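Local structure of disease resistance protein RRS1 (Arabidopsis thaliana, 4C6S) at residues 129-132 against 133-136; 14-17 against 18-21; 105-108 against 109-112; 72-76 against 77-81. The protein acts as a disease resistance protein and W-box-binding transcription factor, whose TIR domain is described here, pairing with RPS4 to recognise the effectors AvrRps4 and PopP2. All coordinates share one frame; numbering follows the deposited sequence.

Contact 1: residues 129-132 against 133-136; sequences SILV and EEIV. With NA (sodium ion), chain G.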
ATOM      1  N   SER A 129       0.539  -1.313  -6.378  1.00 18.86           N
ATOM      2  CA  SER A 129      -0.124  -2.602  -6.484  1.00 17.45           C
ATOM      3  C   SER A 129       0.513  -3.383  -7.625  1.00 22.40           C
ATOM      4  O   SER A 129       0.684  -4.597  -7.533  1.00 23.91           O
ATOM      5  CB  SER A 129      -1.636  -2.468  -6.691  1.00 28.66           C
ATOM      6  OG  SER A 129      -1.929  -1.730  -7.861  1.00 31.46           O
ATOM      7  N   ILE A 130       0.883  -2.681  -8.691  1.00 19.54           N
ATOM      8  CA  ILE A 130       1.580  -3.326  -9.806  1.00 22.02           C
ATOM      9  C   ILE A 130       2.969  -3.788  -9.354  1.00 21.46           C
ATOM     10  O   ILE A 130       3.376  -4.918  -9.640  1.00 21.89           O
ATOM     11  CB  ILE A 130       1.685  -2.396 -11.028  1.00 23.53           C
ATOM     12  CG1 ILE A 130       0.298  -2.087 -11.578  1.00 28.53           C
ATOM     13  CG2 ILE A 130       2.519  -3.063 -12.127  1.00 27.84           C
ATOM     14  CD1 ILE A 130      -0.367  -3.285 -12.220  1.00 34.51           C
ATOM     15  N   LEU A 131       3.681  -2.933  -8.622  1.00 19.04           N
ATOM     16  CA  LEU A 131       5.012  -3.281  -8.107  1.00 18.61           C
ATOM     17  C   LEU A 131       4.941  -4.537  -7.249  1.00 19.18           C
ATOM     18  O   LEU A 131       5.762  -5.452  -7.412  1.00 19.84           O
ATOM     19  CB  LEU A 131       5.609  -2.129  -7.297  1.00 18.63           C
ATOM     20  CG  LEU A 131       6.959  -2.404  -6.630  1.00 19.07           C
ATOM     21  CD1 LEU A 131       8.020  -2.813  -7.682  1.00 20.99           C
ATOM     22  CD2 LEU A 131       7.408  -1.142  -5.860  1.00 21.58           C
ATOM     23  N   VAL A 132       3.958  -4.599  -6.357  1.00 16.52           N
ATOM     24  CA  VAL A 132       3.766  -5.816  -5.564  1.00 17.22           C
ATOM     25  C   VAL A 132       3.567  -7.036  -6.462  1.00 19.48           C
ATOM     26  O   VAL A 132       4.201  -8.077  -6.248  1.00 20.16           O
ATOM     27  CB  VAL A 132       2.587  -5.691  -4.585  1.00 18.16           C
ATOM     28  CG1 VAL A 132       2.196  -7.068  -4.008  1.00 18.55           C
ATOM     29  CG2 VAL A 132       2.960  -4.746  -3.456  1.00 20.16           C
ATOM     30  N   GLU A 133       2.682  -6.921  -7.447  1.00 18.98           N
ATOM     31  CA  GLU A 133       2.422  -8.055  -8.335  1.00 20.46           C
ATOM     32  C   GLU A 133       3.689  -8.465  -9.072  1.00 23.25           C
ATOM     33  O   GLU A 133       3.909  -9.649  -9.311  1.00 21.66           O
ATOM     34  CB  GLU A 133       1.329  -7.730  -9.354  1.00 28.14           C
ATOM     35  CG  GLU A 133      -0.066  -7.621  -8.758  1.00 39.58           C
ATOM     36  CD  GLU A 133      -1.141  -7.407  -9.815  1.00 58.77           C
ATOM     37  OE1 GLU A 133      -0.853  -6.755 -10.845  1.00 61.22           O
ATOM     38  OE2 GLU A 133      -2.276  -7.893  -9.612  1.00 66.85           O
ATOM     39  N   GLU A 134       4.520  -7.489  -9.432  1.00 20.47           N
ATOM     40  CA  GLU A 134       5.769  -7.790 -10.130  1.00 21.48           C
ATOM     41  C   GLU A 134       6.715  -8.568  -9.237  1.00 19.69           C
ATOM     42  O   GLU A 134       7.366  -9.513  -9.683  1.00 20.49           O
ATOM     43  CB  GLU A 134       6.426  -6.497 -10.630  1.00 21.30           C
ATOM     44  CG  GLU A 134       5.644  -5.902 -11.775  1.00 24.37           C
ATOM     45  CD  GLU A 134       6.156  -4.554 -12.222  1.00 31.50           C
ATOM     46  OE1 GLU A 134       6.900  -3.908 -11.450  1.00 30.52           O
ATOM     47  OE2 GLU A 134       5.803  -4.146 -13.349  1.00 28.86           O
ATOM     48  N   ILE A 135       6.807  -8.161  -7.976  1.00 18.40           N
ATOM     49  CA  ILE A 135       7.691  -8.850  -7.044  1.00 19.51           C
ATOM     50  C   ILE A 135       7.181 -10.273  -6.821  1.00 20.62           C
ATOM     51  O   ILE A 135       7.963 -11.230  -6.851  1.00 19.09           O
ATOM     52  CB  ILE A 135       7.759  -8.110  -5.704  1.00 18.06           C
ATOM     53  CG1 ILE A 135       8.386  -6.734  -5.926  1.00 19.79           C
ATOM     54  CG2 ILE A 135       8.563  -8.930  -4.691  1.00 20.22           C
ATOM     55  CD1 ILE A 135       8.052  -5.721  -4.803  1.00 20.79           C
ATOM     56  N   VAL A 136       5.875 -10.409  -6.604  1.00 20.48           N
ATOM     57  CA  VAL A 136       5.260 -11.726  -6.418  1.00 25.95           C
ATOM     58  C   VAL A 136       5.480 -12.645  -7.625  1.00 21.79           C
ATOM     59  O   VAL A 136       5.813 -13.815  -7.457  1.00 23.51           O
ATOM     60  CB  VAL A 136       3.753 -11.616  -6.087  1.00 21.95           C
ATOM     61  CG1 VAL A 136       3.078 -12.992  -6.120  1.00 25.70           C
ATOM     62  CG2 VAL A 136       3.574 -10.970  -4.713  1.00 24.30           C
TER
HETATM   63 NA    NA G1155       9.270  -4.814 -11.000  0.84 33.61          NA
HETATM   64  O   HOH W   1      -2.642  -4.039  -9.815  1.00 42.23           O
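Residues 129-136 form one unbroken run of alpha helix, in which the N-H groups of Glu133, Glu134, Ile135 and Val136 each bond to the carbonyl four residues back, that from Glu134 N to Ile130 O measuring 2.8 Å. On the outer side Glu134 stretches its chain back along the helix, its CG beside its own backbone N (chi1 -71°), which brings the carboxylate alongside Ile130 and lets OE1 bind the sodium ion at 2.6 Å. The other oxygen, OE2, lies 3.7 Å from Ile130 CG2, where the two side chains cross at a slant. Glu133 leans the same way, its OE1 near Ile130 CD1, and a water that bonds to Ser129 OG gives OE1 only a weak bond; Ser129 OG also bonds to Ser127 OG. The inner side is aliphatic, as befits a surface laid on the protein core. Leu131 CG meets Ile135 CD1 at 3.9 Å, while Val132 and Val136 run side by side, Val132 CG1 and Val136 CG2 4.2 Å apart. Leu131 and Ile135 also rest on strands 92-98 and 119-121, and Ser129 N bonds to Ser22 OG of the second subunit. His120 is the other protein ligand of the sodium ion. The helix is the amphipathic C-terminal helix of a TIR domain, packed on its parallel sheet.

Contact 2: residues 14-17 against 18-21; sequences EEVR and YSFV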
ATOM      1  N   GLU A  14      10.983   0.387   9.476  1.00 28.25           N
ATOM      2  CA  GLU A  14       9.690   0.455  10.155  1.00 28.36           C
ATOM      3  C   GLU A  14       8.682   1.317   9.409  1.00 30.23           C
ATOM      4  O   GLU A  14       7.483   1.032   9.434  1.00 30.39           O
ATOM      5  CB  GLU A  14       9.852   0.921  11.607  1.00 31.87           C
ATOM      6  CG  GLU A  14      10.338   2.344  11.752  1.00 53.80           C
ATOM      7  CD  GLU A  14      10.817   2.652  13.159  1.00 67.88           C
ATOM      8  OE1 GLU A  14      10.503   1.866  14.081  1.00 74.98           O
ATOM      9  OE2 GLU A  14      11.513   3.676  13.335  1.00 70.43           O
ATOM     10  N   GLU A  15       9.175   2.337   8.705  1.00 27.85           N
ATOM     11  CA  GLU A  15       8.312   3.271   7.972  1.00 33.07           C
ATOM     12  C   GLU A  15       7.386   2.626   6.936  1.00 30.68           C
ATOM     13  O   GLU A  15       6.316   3.161   6.645  1.00 29.81           O
ATOM     14  CB  GLU A  15       9.148   4.373   7.295  1.00 36.84           C
ATOM     15  CG  GLU A  15      10.093   5.137   8.220  1.00 53.62           C
ATOM     16  CD  GLU A  15      11.460   4.468   8.388  1.00 62.64           C
ATOM     17  OE1 GLU A  15      11.558   3.489   9.155  1.00 56.36           O
ATOM     18  OE2 GLU A  15      12.443   4.932   7.763  1.00 73.42           O
ATOM     19  N   VAL A  16       7.784   1.490   6.366  1.00 23.39           N
ATOM     20  CA  VAL A  16       6.931   0.834   5.380  1.00 24.50           C
ATOM     21  C   VAL A  16       6.391  -0.511   5.841  1.00 25.30           C
ATOM     22  O   VAL A  16       5.678  -1.185   5.091  1.00 21.38           O
ATOM     23  CB  VAL A  16       7.667   0.662   4.046  1.00 25.60           C
ATOM     24  CG1 VAL A  16       8.037   2.024   3.477  1.00 26.85           C
ATOM     25  CG2 VAL A  16       8.920  -0.196   4.247  1.00 24.04           C
ATOM     26  N   ARG A  17       6.701  -0.895   7.076  1.00 21.67           N
ATOM     27  CA  ARG A  17       6.234  -2.165   7.628  1.00 22.18           C
ATOM     28  C   ARG A  17       4.708  -2.350   7.540  1.00 24.87           C
ATOM     29  O   ARG A  17       4.219  -3.429   7.188  1.00 24.19           O
ATOM     30  CB  ARG A  17       6.692  -2.274   9.083  1.00 24.59           C
ATOM     31  CG  ARG A  17       6.100  -3.437   9.840  1.00 30.84           C
ATOM     32  CD  ARG A  17       6.574  -4.757   9.281  1.00 37.94           C
ATOM     33  NE  ARG A  17       5.892  -5.900   9.894  1.00 48.08           N
ATOM     34  CZ  ARG A  17       4.808  -6.487   9.383  1.00 44.98           C
ATOM     35  NH1 ARG A  17       4.279  -6.050   8.238  1.00 36.35           N
ATOM     36  NH2 ARG A  17       4.259  -7.517  10.009  1.00 44.07           N
ATOM     37  N   TYR A  18       3.955  -1.300   7.843  1.00 20.55           N
ATOM     38  CA  TYR A  18       2.499  -1.448   7.949  1.00 20.76           C
ATOM     39  C   TYR A  18       1.776  -0.891   6.727  1.00 20.08           C
ATOM     40  O   TYR A  18       0.539  -0.894   6.673  1.00 25.94           O
ATOM     41  CB  TYR A  18       1.990  -0.776   9.219  1.00 23.53           C
ATOM     42  CG  TYR A  18       2.467  -1.460  10.474  1.00 32.11           C
ATOM     43  CD1 TYR A  18       1.970  -2.702  10.826  1.00 35.94           C
ATOM     44  CD2 TYR A  18       3.445  -0.883  11.278  1.00 35.99           C
ATOM     45  CE1 TYR A  18       2.407  -3.349  11.968  1.00 41.57           C
ATOM     46  CE2 TYR A  18       3.889  -1.523  12.430  1.00 39.88           C
ATOM     47  CZ  TYR A  18       3.365  -2.755  12.763  1.00 41.61           C
ATOM     48  OH  TYR A  18       3.793  -3.406  13.899  1.00 46.58           O
ATOM     49  N   SER A  19       2.548  -0.398   5.767  1.00 19.07           N
ATOM     50  CA  SER A  19       1.977   0.118   4.531  1.00 18.79           C
ATOM     51  C   SER A  19       2.372  -0.802   3.384  1.00 20.93           C
ATOM     52  O   SER A  19       1.864  -1.905   3.306  1.00 20.49           O
ATOM     53  CB  SER A  19       2.362   1.587   4.309  1.00 24.59           C
ATOM     54  OG  SER A  19       3.770   1.736   4.332  1.00 22.09           O
ATOM     55  N   PHE A  20       3.294  -0.388   2.521  1.00 20.04           N
ATOM     56  CA  PHE A  20       3.694  -1.196   1.357  1.00 21.16           C
ATOM     57  C   PHE A  20       4.005  -2.667   1.661  1.00 22.87           C
ATOM     58  O   PHE A  20       3.530  -3.565   0.964  1.00 19.86           O
ATOM     59  CB  PHE A  20       4.923  -0.561   0.683  1.00 20.11           C
ATOM     60  CG  PHE A  20       5.456  -1.358  -0.473  1.00 19.00           C
ATOM     61  CD1 PHE A  20       4.796  -1.355  -1.705  1.00 19.03           C
ATOM     62  CD2 PHE A  20       6.619  -2.105  -0.336  1.00 19.33           C
ATOM     63  CE1 PHE A  20       5.313  -2.086  -2.788  1.00 18.05           C
ATOM     64  CE2 PHE A  20       7.143  -2.844  -1.412  1.00 26.29           C
ATOM     65  CZ  PHE A  20       6.474  -2.835  -2.637  1.00 22.87           C
ATOM     66  N   VAL A  21       4.812  -2.916   2.684  1.00 18.69           N
ATOM     67  CA  VAL A  21       5.224  -4.285   2.991  1.00 18.21           C
ATOM     68  C   VAL A  21       4.034  -5.159   3.383  1.00 19.75           C
ATOM     69  O   VAL A  21       4.008  -6.367   3.103  1.00 20.50           O
ATOM     70  CB  VAL A  21       6.322  -4.287   4.065  1.00 21.98           C
ATOM     71  CG1 VAL A  21       6.571  -5.685   4.627  1.00 23.22           C
ATOM     72  CG2 VAL A  21       7.627  -3.694   3.467  1.00 23.40           C
TER
HETATM   73  O   HOH W   2       4.649   1.340   8.595  1.00 32.44           O
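Arg17 sets its CG over the centre of the Tyr18 ring, 3.9 Å from the centroid and 9° off the ring normal, a CH-pi contact. CG makes this contact; the guanidinium lies off beyond the ring, although its plane is turned only 13° from it. Chi1 of 171° swings CG to the far side from the amide N, toward the neighbouring ring. Arginine suits this place because its CG methylene can cover an aromatic face while its end stays polar. On the other side of the turn Val16 and Val21 meet at about a right angle, CG2 to CG2 at 3.8 Å, and Val21 continues onto Ile10 and Cys12 of strand 8-12. Val16 O takes two N-H groups: Val21 N at 3.1 Å, nearly along the C=O axis, and Ser19 N at 3.3 Å from above the carbonyl plane. A water accepts from Tyr18 N and donates to Glu14 O. This turn links the short helix 14-17 to helix 20-30, the first long helix of the TIR fold, with Ser19 at the N-cap position; Tyr18 also makes backbone hydrogen bonds to the second subunit. One doubly used carbonyl and a water thus serve the N-H groups where regular helical bonding lapses, while valines and a ring covered on one face by Arg17 supply apolar contact.

Contact 3: residues 105-108 against 109-112; sequences DQWL and SELD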
ATOM      1  N   ASP A 105      20.355   5.975  -9.035  1.00 28.97           N
ATOM      2  CA  ASP A 105      21.722   5.660  -9.458  1.00 30.92           C
ATOM      3  C   ASP A 105      22.609   5.255  -8.282  1.00 28.91           C
ATOM      4  O   ASP A 105      23.436   4.343  -8.397  1.00 29.22           O
ATOM      5  CB  ASP A 105      22.348   6.845 -10.182  1.00 39.22           C
ATOM      6  CG  ASP A 105      21.658   7.159 -11.491  1.00 51.75           C
ATOM      7  OD1 ASP A 105      20.991   6.254 -12.033  1.00 54.66           O
ATOM      8  OD2 ASP A 105      21.796   8.306 -11.971  1.00 58.74           O
ATOM      9  N   GLN A 106      22.443   5.945  -7.159  1.00 27.35           N
ATOM     10  CA  GLN A 106      23.183   5.608  -5.942  1.00 26.37           C
ATOM     11  C   GLN A 106      22.881   4.204  -5.439  1.00 28.26           C
ATOM     12  O   GLN A 106      23.791   3.460  -5.053  1.00 26.15           O
ATOM     13  CB  GLN A 106      22.902   6.645  -4.844  1.00 27.41           C
ATOM     14  CG  GLN A 106      23.390   8.051  -5.171  1.00 31.80           C
ATOM     15  CD  GLN A 106      22.322   8.950  -5.771  1.00 41.27           C
ATOM     16  OE1 GLN A 106      21.437   8.498  -6.506  1.00 39.15           O
ATOM     17  NE2 GLN A 106      22.400  10.237  -5.456  1.00 43.73           N
ATOM     18  N   TRP A 107      21.607   3.831  -5.437  1.00 24.58           N
ATOM     19  CA  TRP A 107      21.228   2.500  -4.979  1.00 20.60           C
ATOM     20  C   TRP A 107      21.633   1.413  -5.962  1.00 22.20           C
ATOM     21  O   TRP A 107      22.017   0.327  -5.556  1.00 24.24           O
ATOM     22  CB  TRP A 107      19.725   2.424  -4.689  1.00 22.70           C
ATOM     23  CG  TRP A 107      19.416   2.816  -3.285  1.00 24.14           C
ATOM     24  CD1 TRP A 107      18.872   3.992  -2.852  1.00 24.95           C
ATOM     25  CD2 TRP A 107      19.697   2.046  -2.112  1.00 22.86           C
ATOM     26  NE1 TRP A 107      18.779   3.993  -1.480  1.00 24.93           N
ATOM     27  CE2 TRP A 107      19.275   2.805  -1.001  1.00 23.58           C
ATOM     28  CE3 TRP A 107      20.249   0.780  -1.895  1.00 25.61           C
ATOM     29  CZ2 TRP A 107      19.384   2.336   0.313  1.00 26.28           C
ATOM     30  CZ3 TRP A 107      20.357   0.316  -0.593  1.00 27.72           C
ATOM     31  CH2 TRP A 107      19.930   1.094   0.492  1.00 26.12           C
ATOM     32  N   LEU A 108      21.569   1.696  -7.256  1.00 23.57           N
ATOM     33  CA  LEU A 108      21.981   0.677  -8.228  1.00 22.33           C
ATOM     34  C   LEU A 108      23.480   0.389  -8.076  1.00 24.48           C
ATOM     35  O   LEU A 108      23.915  -0.771  -8.153  1.00 27.80           O
ATOM     36  CB  LEU A 108      21.643   1.111  -9.653  1.00 25.49           C
ATOM     37  CG  LEU A 108      20.141   1.153  -9.925  1.00 27.72           C
ATOM     38  CD1 LEU A 108      19.881   1.582 -11.358  1.00 31.53           C
ATOM     39  CD2 LEU A 108      19.528  -0.204  -9.658  1.00 25.43           C
ATOM     40  N   SER A 109      24.255   1.441  -7.826  1.00 26.39           N
ATOM     41  CA  SER A 109      25.691   1.302  -7.575  1.00 24.77           C
ATOM     42  C   SER A 109      25.915   0.465  -6.322  1.00 25.74           C
ATOM     43  O   SER A 109      26.722  -0.475  -6.312  1.00 29.47           O
ATOM     44  CB  SER A 109      26.334   2.677  -7.406  1.00 28.20           C
ATOM     45  OG  SER A 109      27.717   2.551  -7.107  1.00 29.00           O
ATOM     46  N   GLU A 110      25.194   0.819  -5.265  1.00 25.40           N
ATOM     47  CA  GLU A 110      25.292   0.107  -3.999  1.00 26.75           C
ATOM     48  C   GLU A 110      24.997  -1.374  -4.192  1.00 28.72           C
ATOM     49  O   GLU A 110      25.782  -2.228  -3.772  1.00 27.43           O
ATOM     50  CB  GLU A 110      24.336   0.716  -2.974  1.00 24.39           C
ATOM     51  CG  GLU A 110      24.367   0.031  -1.595  1.00 25.58           C
ATOM     52  CD  GLU A 110      25.588   0.390  -0.761  1.00 34.01           C
ATOM     53  OE1 GLU A 110      26.185   1.469  -0.977  1.00 33.46           O
ATOM     54  OE2 GLU A 110      25.944  -0.407   0.134  1.00 34.47           O
ATOM     55  N   LEU A 111      23.879  -1.689  -4.846  1.00 25.82           N
ATOM     56  CA  LEU A 111      23.495  -3.095  -4.991  1.00 26.41           C
ATOM     57  C   LEU A 111      24.505  -3.885  -5.828  1.00 30.01           C
ATOM     58  O   LEU A 111      24.833  -5.023  -5.495  1.00 32.38           O
ATOM     59  CB  LEU A 111      22.081  -3.233  -5.553  1.00 27.32           C
ATOM     60  CG  LEU A 111      20.998  -2.672  -4.636  1.00 27.59           C
ATOM     61  CD1 LEU A 111      19.634  -2.792  -5.304  1.00 28.89           C
ATOM     62  CD2 LEU A 111      20.993  -3.365  -3.278  1.00 30.43           C
ATOM     63  N   ASP A 112      25.000  -3.274  -6.904  1.00 30.98           N
ATOM     64  CA  ASP A 112      26.038  -3.902  -7.719  1.00 32.38           C
ATOM     65  C   ASP A 112      27.280  -4.218  -6.887  1.00 34.46           C
ATOM     66  O   ASP A 112      27.871  -5.298  -7.018  1.00 35.03           O
ATOM     67  CB  ASP A 112      26.415  -3.009  -8.900  1.00 37.65           C
ATOM     68  CG  ASP A 112      27.605  -3.541  -9.667  1.00 47.07           C
ATOM     69  OD1 ASP A 112      27.416  -4.429 -10.521  1.00 50.35           O
ATOM     70  OD2 ASP A 112      28.732  -3.079  -9.404  1.00 50.28           O
TER
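Asp105 meets Ser109 through the backbone, its O accepting from Ser109 N at 3.1 Å, and this i to i+4 pattern is kept by every residue up to Leu108. Gln106 follows with its O bonded to Glu110 N; it is exposed, its CB pointing away from the next turn, and its side chain touches Pro70. Trp107 does most of the side-chain work. Its O receives Leu111 N at 2.8 Å, and its indole spreads beside the following turn: CZ3 approaches Glu110 CG at 4.1 Å, with ring and carboxylate planes 72° apart, and Leu111 CD2 stands at the ring edge, 4.4 Å from CE3. In Glu110 a chi1 of -180° puts CG beside the indole, and the bend at chi2 turns the carboxylate off toward Arg114, with which OE2 forms a salt bridge. The indole N-H is spent on Cys68 O. Leu108 closes the sequence, its O bonded to Asp112 N; its side chain, like that of Leu111, reaches Leu97 and Ile119, on the strands 92-98 and 119-121 between which helix 104-113 is the beta-alpha-beta crossover. A large aromatic is thus accommodated at low polar cost: its one N-H has an acceptor, and the glutamate offers carbon to the ring and its charge to an arginine.

Contact 4: residues 72-76 against 77-81; sequences EVWLD and KFAKV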
ATOM      1  N   GLU A  72      24.227   5.604   4.250  1.00 36.20           N
ATOM      2  CA  GLU A  72      23.771   5.746   5.633  1.00 40.72           C
ATOM      3  C   GLU A  72      22.809   4.632   6.023  1.00 37.64           C
ATOM      4  O   GLU A  72      22.329   4.584   7.157  1.00 43.32           O
ATOM      5  CB  GLU A  72      23.051   7.075   5.832  1.00 45.72           C
ATOM      6  CG  GLU A  72      23.837   8.300   5.458  1.00 59.89           C
ATOM      7  CD  GLU A  72      23.081   9.561   5.799  1.00 72.41           C
ATOM      8  OE1 GLU A  72      22.217   9.974   4.993  1.00 74.73           O
ATOM      9  OE2 GLU A  72      23.339  10.128   6.881  1.00 79.67           O
ATOM     10  N   VAL A  73      22.517   3.751   5.075  1.00 33.13           N
ATOM     11  CA  VAL A  73      21.515   2.711   5.281  1.00 27.99           C
ATOM     12  C   VAL A  73      22.102   1.302   5.256  1.00 29.08           C
ATOM     13  O   VAL A  73      21.797   0.483   6.125  1.00 28.37           O
ATOM     14  CB  VAL A  73      20.402   2.800   4.214  1.00 30.28           C
ATOM     15  CG1 VAL A  73      19.490   1.586   4.280  1.00 33.47           C
ATOM     16  CG2 VAL A  73      19.609   4.087   4.394  1.00 31.81           C
ATOM     17  N   TRP A  74      22.931   1.008   4.259  1.00 29.01           N
ATOM     18  CA  TRP A  74      23.304  -0.386   4.018  1.00 27.94           C
ATOM     19  C   TRP A  74      24.045  -1.033   5.187  1.00 32.17           C
ATOM     20  O   TRP A  74      23.525  -1.950   5.825  1.00 31.89           O
ATOM     21  CB  TRP A  74      24.132  -0.570   2.735  1.00 28.52           C
ATOM     22  CG  TRP A  74      24.425  -2.034   2.561  1.00 31.38           C
ATOM     23  CD1 TRP A  74      25.530  -2.724   3.007  1.00 33.28           C
ATOM     24  CD2 TRP A  74      23.558  -3.009   1.975  1.00 28.94           C
ATOM     25  NE1 TRP A  74      25.404  -4.063   2.704  1.00 30.90           N
ATOM     26  CE2 TRP A  74      24.202  -4.263   2.074  1.00 32.93           C
ATOM     27  CE3 TRP A  74      22.306  -2.939   1.361  1.00 30.77           C
ATOM     28  CZ2 TRP A  74      23.628  -5.437   1.575  1.00 30.55           C
ATOM     29  CZ3 TRP A  74      21.746  -4.097   0.865  1.00 28.34           C
ATOM     30  CH2 TRP A  74      22.404  -5.331   0.978  1.00 31.99           C
ATOM     31  N   LEU A  75      25.264  -0.574   5.449  1.00 29.14           N
ATOM     32  CA  LEU A  75      26.082  -1.177   6.504  1.00 35.35           C
ATOM     33  C   LEU A  75      25.357  -1.129   7.843  1.00 37.52           C
ATOM     34  O   LEU A  75      25.454  -2.051   8.662  1.00 35.81           O
ATOM     35  CB  LEU A  75      27.423  -0.452   6.622  1.00 38.32           C
ATOM     36  CG  LEU A  75      28.429  -0.639   5.483  1.00 37.85           C
ATOM     37  CD1 LEU A  75      29.649   0.234   5.707  1.00 37.01           C
ATOM     38  CD2 LEU A  75      28.837  -2.087   5.379  1.00 37.57           C
ATOM     39  N   ASP A  76      24.617  -0.045   8.053  1.00 32.01           N
ATOM     40  CA  ASP A  76      23.950   0.194   9.322  1.00 36.93           C
ATOM     41  C   ASP A  76      22.783  -0.767   9.565  1.00 38.68           C
ATOM     42  O   ASP A  76      22.573  -1.219  10.693  1.00 38.58           O
ATOM     43  CB  ASP A  76      23.454   1.637   9.377  1.00 45.46           C
ATOM     44  CG  ASP A  76      22.848   1.990  10.714  1.00 63.52           C
ATOM     45  OD1 ASP A  76      23.371   1.524  11.750  1.00 68.01           O
ATOM     46  OD2 ASP A  76      21.843   2.732  10.727  1.00 71.58           O
ATOM     47  N   LYS A  77      22.034  -1.084   8.511  1.00 33.11           N
ATOM     48  CA  LYS A  77      20.757  -1.774   8.682  1.00 34.74           C
ATOM     49  C   LYS A  77      20.584  -3.049   7.870  1.00 33.31           C
ATOM     50  O   LYS A  77      19.884  -3.958   8.303  1.00 34.20           O
ATOM     51  CB  LYS A  77      19.599  -0.835   8.331  1.00 38.16           C
ATOM     52  CG  LYS A  77      19.376   0.302   9.303  1.00 43.24           C
ATOM     53  CD  LYS A  77      18.113   1.071   8.953  1.00 46.72           C
ATOM     54  CE  LYS A  77      17.967   2.325   9.805  1.00 48.87           C
ATOM     55  NZ  LYS A  77      16.637   2.978   9.579  1.00 47.49           N
ATOM     56  N   PHE A  78      21.167  -3.108   6.679  1.00 30.57           N
ATOM     57  CA  PHE A  78      20.862  -4.224   5.787  1.00 25.90           C
ATOM     58  C   PHE A  78      22.002  -5.225   5.581  1.00 29.09           C
ATOM     59  O   PHE A  78      21.747  -6.368   5.208  1.00 29.16           O
ATOM     60  CB  PHE A  78      20.304  -3.713   4.456  1.00 23.11           C
ATOM     61  CG  PHE A  78      18.865  -3.250   4.546  1.00 26.26           C
ATOM     62  CD1 PHE A  78      17.819  -4.152   4.384  1.00 27.47           C
ATOM     63  CD2 PHE A  78      18.561  -1.927   4.830  1.00 28.13           C
ATOM     64  CE1 PHE A  78      16.479  -3.747   4.459  1.00 23.53           C
ATOM     65  CE2 PHE A  78      17.226  -1.507   4.931  1.00 24.44           C
ATOM     66  CZ  PHE A  78      16.182  -2.421   4.744  1.00 24.29           C
ATOM     67  N   ALA A  79      23.245  -4.817   5.835  1.00 32.72           N
ATOM     68  CA  ALA A  79      24.360  -5.764   5.765  1.00 30.76           C
ATOM     69  C   ALA A  79      24.081  -6.999   6.625  1.00 33.08           C
ATOM     70  O   ALA A  79      24.406  -8.117   6.236  1.00 39.76           O
ATOM     71  CB  ALA A  79      25.673  -5.112   6.191  1.00 31.34           C
ATOM     72  N   LYS A  80      23.476  -6.790   7.791  1.00 35.22           N
ATOM     73  CA  LYS A  80      23.190  -7.896   8.697  1.00 35.79           C
ATOM     74  C   LYS A  80      22.125  -8.838   8.132  1.00 34.49           C
ATOM     75  O   LYS A  80      22.047  -9.997   8.547  1.00 40.64           O
ATOM     76  CB  LYS A  80      22.774  -7.378  10.077  1.00 35.57           C
ATOM     77  CG  LYS A  80      21.448  -6.627  10.082  1.00 38.05           C
ATOM     78  CD  LYS A  80      21.195  -5.987  11.443  1.00 43.27           C
ATOM     79  CE  LYS A  80      19.737  -5.582  11.598  1.00 47.00           C
ATOM     80  NZ  LYS A  80      19.504  -4.122  11.476  1.00 52.45           N
ATOM     81  N   VAL A  81      21.316  -8.349   7.189  1.00 32.77           N
ATOM     82  CA  VAL A  81      20.335  -9.207   6.538  1.00 35.92           C
ATOM     83  C   VAL A  81      20.997 -10.085   5.478  1.00 38.36           C
ATOM     84  O   VAL A  81      20.767 -11.297   5.427  1.00 38.30           O
ATOM     85  CB  VAL A  81      19.187  -8.396   5.893  1.00 29.84           C
ATOM     86  CG1 VAL A  81      18.250  -9.328   5.154  1.00 34.75           C
ATOM     87  CG2 VAL A  81      18.423  -7.642   6.960  1.00 32.76           C
TER
HETATM   88  O   HOH W   3      23.577  -4.263   9.135  1.00 33.76           O
HETATM   89  O   HOH W   4      21.341  -2.452  12.884  1.00 46.86           O
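Three backbone N-H groups converge on Trp74 O. Phe78 N bonds at 2.8 Å, tilted modestly from the carbonyl plane, whereas Ala79 N at 2.9 Å and Lys77 N at 3.2 Å both come from above it; Lys77 N is shared with Val73 O. The bond from Ala79 spans five residues, the mark of a wider pi-type turn. Where the helix kinks, water takes over: one molecule donates to Leu75 O and accepts from Lys80 N, another joins Asp76 O to Lys80 NZ, and that ammonium also bonds to Lys77 O and Val40 O.

Apolar contacts gather round two rings. Trp74, its CG anti to the backbone N (chi1 -178°), turns one indole face to the following turn, and Phe78 CB lies over the six-membered ring, 4.0 Å from its centroid, in a CH-pi contact. Ala79 N stands above the same face, and the small Ala79 CB lies 3.7 Å from Trp74 NE1. Val73 CG1 touches the edge of the Phe78 ring, 3.7 Å from CD2. Both aromatics rest on Met62 of strand 59-65, which helix 74-82 connects to strand 92-98 in a beta-alpha-beta unit.

Charged side chains face solvent in part: Asp76 and Lys77 run side by side, but the lysine ammonium pairs with Asp41. Helical bonding is thus crowded at Trp74 O and interrupted at Lys80, where a water takes the N-H.

In the fold
The four contacts lie in series along a flavodoxin-like TIR fold, whose parallel sheet has strand order 2-1-3-4-5. Contacts 1 and 2 meet through Phe20, whose CE1 is 3.6 Å from Val132 CG2, and both touch the second subunit, consistent with a part in the self-association of this domain. Contacts 3 and 4 form the other touching pair: Trp107 CH2 lies 3.8 Å from Val73 CG1, so the helices of two successive beta-alpha-beta units are joined. Contacts 1 and 4 are on opposite sides of the chain's centre, about 24 Å apart between centres. The sodium ion held by Glu134 belongs to contact 1; the side chain of Leu108 in contact 3 is about 11 Å from a bound sodium ion.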